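Local coordinates for protein HepC.19480.a.B1 (Helicobacter pylori, PDB 6MTZ) that is of unknown function but probably hydrolyses phosphodiester bonds as a member of the DHH/DHHA1 phosphoesterase family, at residues D18-Q30 with E192-V204. Numbering follows the deposited sequence.
Sequences DLDGYACQLVSKQ and ENRDYKLKLLEEV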
loop_
_atom_site.group_PDB
_atom_site.type_symbol
_atom_site.label_atom_id
_atom_site.label_comp_id
_atom_site.label_asym_id
_atom_site.label_seq_id
_atom_site.Cartn_x
_atom_site.Cartn_y
_atom_site.Cartn_z
ATOM N N ASP A 18 -2.826 -3.447 -7.690
ATOM C CA ASP A 18 -3.523 -4.727 -7.815
ATOM C C ASP A 18 -2.485 -5.853 -7.942
ATOM O O ASP A 18 -1.306 -5.659 -7.632
ATOM C CB ASP A 18 -4.505 -4.665 -8.987
ATOM C CG ASP A 18 -3.814 -4.301 -10.288
ATOM O OD1 ASP A 18 -2.571 -4.180 -10.293
ATOM O OD2 ASP A 18 -4.503 -4.135 -11.307
ATOM N N LEU A 19 -2.895 -7.033 -8.412
ATOM C CA LEU A 19 -1.963 -8.158 -8.512
ATOM C C LEU A 19 -0.803 -7.837 -9.460
ATOM O O LEU A 19 0.363 -8.083 -9.139
ATOM C CB LEU A 19 -2.704 -9.416 -8.986
ATOM C CG LEU A 19 -1.808 -10.596 -9.422
ATOM C CD1 LEU A 19 -1.028 -11.150 -8.253
ATOM C CD2 LEU A 19 -2.588 -11.736 -10.065
ATOM N N ASP A 20 -1.111 -7.327 -10.656
ATOM C CA ASP A 20 -0.049 -6.925 -11.580
ATOM C C ASP A 20 0.861 -5.894 -10.921
ATOM O O ASP A 20 2.093 -6.005 -10.967
ATOM C CB ASP A 20 -0.668 -6.371 -12.880
ATOM C CG ASP A 20 0.329 -6.309 -14.057
ATOM O OD1 ASP A 20 1.450 -6.838 -13.951
ATOM O OD2 ASP A 20 -0.024 -5.724 -15.112
ATOM N N GLY A 21 0.260 -4.902 -10.250
ATOM C CA GLY A 21 1.056 -3.852 -9.637
ATOM C C GLY A 21 2.009 -4.354 -8.567
ATOM O O GLY A 21 3.161 -3.915 -8.498
ATOM N N TYR A 22 1.540 -5.256 -7.691
ATOM C CA TYR A 22 2.428 -5.735 -6.635
ATOM C C TYR A 22 3.396 -6.809 -7.129
ATOM O O TYR A 22 4.519 -6.891 -6.633
ATOM C CB TYR A 22 1.626 -6.264 -5.434
ATOM C CG TYR A 22 1.201 -5.184 -4.472
ATOM C CD1 TYR A 22 2.127 -4.557 -3.650
ATOM C CD2 TYR A 22 -0.123 -4.781 -4.386
ATOM C CE1 TYR A 22 1.746 -3.562 -2.777
ATOM C CE2 TYR A 22 -0.515 -3.779 -3.509
ATOM C CZ TYR A 22 0.421 -3.176 -2.712
ATOM O OH TYR A 22 0.029 -2.188 -1.833
ATOM N N ALA A 23 2.980 -7.647 -8.078
ATOM C CA ALA A 23 3.902 -8.624 -8.659
ATOM C C ALA A 23 5.120 -7.959 -9.314
ATOM O O ALA A 23 6.221 -8.532 -9.313
ATOM C CB ALA A 23 3.146 -9.487 -9.671
ATOM N N CYS A 24 4.950 -6.762 -9.889
ATOM C CA CYS A 24 6.109 -6.026 -10.396
ATOM C C CYS A 24 7.163 -5.881 -9.312
ATOM O O CYS A 24 8.362 -5.975 -9.579
ATOM C CB CYS A 24 5.685 -4.642 -10.906
ATOM S SG CYS A 24 4.712 -4.706 -12.420
ATOM N N GLN A 25 6.730 -5.646 -8.078
ATOM C CA GLN A 25 7.660 -5.386 -6.990
ATOM C C GLN A 25 8.203 -6.659 -6.361
ATOM O O GLN A 25 9.326 -6.649 -5.845
ATOM C CB GLN A 25 6.973 -4.520 -5.939
ATOM C CG GLN A 25 6.689 -3.132 -6.481
ATOM C CD GLN A 25 5.842 -2.299 -5.556
ATOM O OE1 GLN A 25 4.928 -2.803 -4.898
ATOM N NE2 GLN A 25 6.131 -1.008 -5.509
ATOM N N LEU A 26 7.439 -7.759 -6.390
ATOM C CA LEU A 26 8.046 -9.058 -6.114
ATOM C C LEU A 26 9.195 -9.305 -7.074
ATOM O O LEU A 26 10.284 -9.740 -6.670
ATOM C CB LEU A 26 7.009 -10.178 -6.225
ATOM C CG LEU A 26 7.466 -11.609 -5.895
ATOM C CD1 LEU A 26 6.293 -12.436 -5.411
ATOM C CD2 LEU A 26 8.088 -12.315 -7.086
ATOM N N VAL A 27 8.973 -9.016 -8.353
ATOM C CA VAL A 27 9.999 -9.271 -9.353
ATOM C C VAL A 27 11.208 -8.389 -9.092
ATOM O O VAL A 27 12.343 -8.874 -9.025
ATOM C CB VAL A 27 9.431 -9.057 -10.766
ATOM C CG1 VAL A 27 10.572 -8.927 -11.786
ATOM C CG2 VAL A 27 8.482 -10.208 -11.143
ATOM N N SER A 28 10.984 -7.083 -8.899
ATOM C CA SER A 28 12.118 -6.173 -8.754
ATOM C C SER A 28 12.919 -6.475 -7.502
ATOM O O SER A 28 14.139 -6.285 -7.499
ATOM C CB SER A 28 11.668 -4.714 -8.740
ATOM O OG SER A 28 10.912 -4.408 -7.589
ATOM N N LYS A 29 12.259 -6.927 -6.422
ATOM C CA LYS A 29 13.019 -7.285 -5.216
ATOM C C LYS A 29 13.895 -8.516 -5.433
ATOM O O LYS A 29 14.818 -8.757 -4.647
ATOM C CB LYS A 29 12.083 -7.528 -4.027
ATOM C CG LYS A 29 11.581 -6.246 -3.373
ATOM C CD LYS A 29 10.231 -6.437 -2.721
ATOM C CE LYS A 29 10.384 -6.641 -1.243
ATOM N NZ LYS A 29 10.814 -5.384 -0.619
ATOM N N GLN A 30 13.638 -9.299 -6.481
ATOM C CA GLN A 30 14.531 -10.408 -6.776
ATOM C C GLN A 30 15.836 -9.944 -7.409
ATOM O O GLN A 30 16.788 -10.728 -7.467
ATOM C CB GLN A 30 13.817 -11.423 -7.672
ATOM C CG GLN A 30 12.614 -12.093 -6.959
ATOM C CD GLN A 30 13.043 -13.146 -5.940
ATOM O OE1 GLN A 30 13.933 -13.958 -6.209
ATOM N NE2 GLN A 30 12.419 -13.128 -4.758
ATOM N N GLU A 192 4.371 -2.604 5.768
ATOM C CA GLU A 192 3.903 -3.883 6.292
ATOM C C GLU A 192 2.776 -4.430 5.437
ATOM O O GLU A 192 2.627 -5.652 5.307
ATOM C CB GLU A 192 3.456 -3.741 7.747
ATOM C CG GLU A 192 4.591 -3.385 8.721
ATOM C CD GLU A 192 4.884 -1.889 8.775
ATOM O OE1 GLU A 192 4.254 -1.135 8.005
ATOM O OE2 GLU A 192 5.741 -1.469 9.593
ATOM N N ASN A 193 1.994 -3.537 4.825
ATOM C CA ASN A 193 0.980 -3.972 3.876
ATOM C C ASN A 193 1.628 -4.618 2.658
ATOM O O ASN A 193 1.193 -5.682 2.205
ATOM C CB ASN A 193 0.115 -2.774 3.483
ATOM C CG ASN A 193 -0.861 -3.092 2.372
ATOM O OD1 ASN A 193 -0.551 -2.934 1.198
ATOM N ND2 ASN A 193 -2.064 -3.510 2.743
ATOM N N ARG A 194 2.698 -4.010 2.141
ATOM C CA ARG A 194 3.357 -4.551 0.958
ATOM C C ARG A 194 4.046 -5.871 1.269
ATOM O O ARG A 194 3.935 -6.828 0.495
ATOM C CB ARG A 194 4.359 -3.543 0.408
ATOM C CG ARG A 194 5.142 -4.023 -0.819
ATOM C CD ARG A 194 6.128 -2.930 -1.325
ATOM N NE ARG A 194 5.474 -1.637 -1.493
ATOM C CZ ARG A 194 5.538 -0.618 -0.635
ATOM N NH1 ARG A 194 6.246 -0.712 0.494
ATOM N NH2 ARG A 194 4.881 0.505 -0.912
ATOM N N ASP A 195 4.739 -5.948 2.410
ATOM C CA ASP A 195 5.419 -7.182 2.794
ATOM C C ASP A 195 4.439 -8.337 2.918
ATOM O O ASP A 195 4.723 -9.465 2.489
ATOM C CB ASP A 195 6.149 -6.983 4.124
ATOM C CG ASP A 195 7.346 -6.059 4.009
ATOM O OD1 ASP A 195 7.687 -5.633 2.884
ATOM O OD2 ASP A 195 7.952 -5.757 5.053
ATOM N N TYR A 196 3.285 -8.074 3.527
ATOM C CA TYR A 196 2.246 -9.084 3.698
ATOM C C TYR A 196 1.761 -9.626 2.350
ATOM O O TYR A 196 1.751 -10.842 2.127
ATOM C CB TYR A 196 1.112 -8.445 4.493
ATOM C CG TYR A 196 -0.160 -9.224 4.697
ATOM C CD1 TYR A 196 -0.158 -10.538 5.160
ATOM C CD2 TYR A 196 -1.376 -8.593 4.515
ATOM C CE1 TYR A 196 -1.366 -11.210 5.374
ATOM C CE2 TYR A 196 -2.557 -9.235 4.720
ATOM C CZ TYR A 196 -2.563 -10.538 5.143
ATOM O OH TYR A 196 -3.803 -11.117 5.343
ATOM N N LYS A 197 1.322 -8.737 1.454
ATOM C CA LYS A 197 0.857 -9.177 0.143
ATOM C C LYS A 197 1.962 -9.907 -0.595
ATOM O O LYS A 197 1.720 -10.962 -1.189
ATOM C CB LYS A 197 0.359 -7.991 -0.703
ATOM C CG LYS A 197 -0.878 -7.277 -0.146
ATOM C CD LYS A 197 -1.292 -6.105 -1.019
ATOM C CE LYS A 197 -2.510 -5.360 -0.503
ATOM N NZ LYS A 197 -3.711 -6.191 -0.393
ATOM N N LEU A 198 3.194 -9.385 -0.537
ATOM C CA LEU A 198 4.278 -10.016 -1.283
ATOM C C LEU A 198 4.631 -11.371 -0.696
ATOM O O LEU A 198 4.982 -12.300 -1.437
ATOM C CB LEU A 198 5.515 -9.119 -1.314
ATOM C CG LEU A 198 5.344 -7.843 -2.139
ATOM C CD1 LEU A 198 6.703 -7.231 -2.369
ATOM C CD2 LEU A 198 4.646 -8.141 -3.449
ATOM N N LYS A 199 4.560 -11.505 0.631
ATOM C CA LYS A 199 4.743 -12.821 1.235
ATOM C C LYS A 199 3.692 -13.793 0.715
ATOM O O LYS A 199 4.014 -14.908 0.295
ATOM C CB LYS A 199 4.672 -12.735 2.762
ATOM N N LEU A 200 2.421 -13.381 0.732
ATOM C CA LEU A 200 1.345 -14.258 0.264
ATOM C C LEU A 200 1.539 -14.653 -1.195
ATOM O O LEU A 200 1.299 -15.806 -1.575
ATOM C CB LEU A 200 -0.020 -13.567 0.431
ATOM C CG LEU A 200 -0.463 -13.269 1.871
ATOM C CD1 LEU A 200 -1.663 -12.354 1.884
ATOM C CD2 LEU A 200 -0.799 -14.574 2.592
ATOM N N LEU A 201 1.927 -13.698 -2.040
ATOM C CA LEU A 201 2.078 -14.003 -3.460
ATOM C C LEU A 201 3.248 -14.945 -3.681
ATOM O O LEU A 201 3.123 -15.941 -4.403
ATOM C CB LEU A 201 2.249 -12.707 -4.261
ATOM C CG LEU A 201 2.420 -12.923 -5.761
ATOM C CD1 LEU A 201 1.184 -13.620 -6.287
ATOM C CD2 LEU A 201 2.664 -11.586 -6.476
ATOM N N GLU A 202 4.387 -14.674 -3.032
ATOM C CA GLU A 202 5.537 -15.573 -3.170
ATOM C C GLU A 202 5.209 -17.006 -2.744
ATOM O O GLU A 202 5.753 -17.957 -3.319
ATOM C CB GLU A 202 6.742 -15.053 -2.369
ATOM C CG GLU A 202 7.973 -15.969 -2.520
ATOM C CD GLU A 202 9.278 -15.376 -2.006
ATOM O OE1 GLU A 202 9.360 -14.142 -1.777
ATOM O OE2 GLU A 202 10.233 -16.164 -1.842
ATOM N N GLU A 203 4.322 -17.195 -1.756
ATOM C CA GLU A 203 4.000 -18.563 -1.327
ATOM C C GLU A 203 3.357 -19.380 -2.441
ATOM O O GLU A 203 3.378 -20.615 -2.389
ATOM C CB GLU A 203 3.076 -18.567 -0.084
ATOM C CG GLU A 203 3.828 -18.719 1.253
ATOM C CD GLU A 203 3.075 -18.135 2.458
ATOM O OE1 GLU A 203 3.615 -18.176 3.586
ATOM O OE2 GLU A 203 1.954 -17.616 2.281
ATOM N N VAL A 204 2.796 -18.732 -3.460
ATOM C CA VAL A 204 2.262 -19.475 -4.600
ATOM C C VAL A 204 3.322 -20.370 -5.235
ATOM O O VAL A 204 2.981 -21.359 -5.897
ATOM C CB VAL A 204 1.665 -18.475 -5.624
ATOM C CG1 VAL A 204 1.296 -19.136 -6.914
ATOM C CG2 VAL A 204 0.452 -17.823 -5.042
HETATM O O HOH W 1 1.512 -1.298 0.366
HETATM O O HOH W 2 12.792 -15.163 -2.583
#
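L26 and L198 mark where the two helices pass closest, their CA atoms 6.2 Å apart; the axes of 19-29 and 192-203 approach to 9.9 Å and cross nearly at right angles (-83°). So steep a crossing confines the contact to a compact patch, in which Y22 and L198 act as knobs in each other's helix. Y22 sits among N193, R194, K197 and L198. Its chi1 of -84° turns CG away from the carbonyl carbon, and the ring reaches across so that K197 CD lies over one face in a CH-pi contact, 3.8 Å from the centroid, while R194 CG meets the edge. Lysine suits this place because its methylene chain covers the ring and carries NZ onward to S181. The phenol OH donates to a water (2.8 Å) that in turn donates to N193 OD1, while N193 ND2 binds L184 O. L198 fills the reciprocal hole between Y22, Q25, L26 and K29: CD2 rests 3.4 Å from Y22 O, and CD1 touches K29 CD at 3.6 Å. Farther along, L201 CD2 packs on A23 CB and L26 CD1, each at 3.9 Å, the small alanine letting the branched leucine come close to the helix. At the margin, a second water joins Q30 NE2, whose OE1 bonds N144, to E202 OE2, salt-bridged to K205; R194 forms salt bridges with D190 and D191 and a hydrogen bond to N39. Helix 19-29, following strand 10-15 in what is probably the DHH domain, thus joins helix 190-203 mainly through hydrocarbon surfaces, with water linking polar groups.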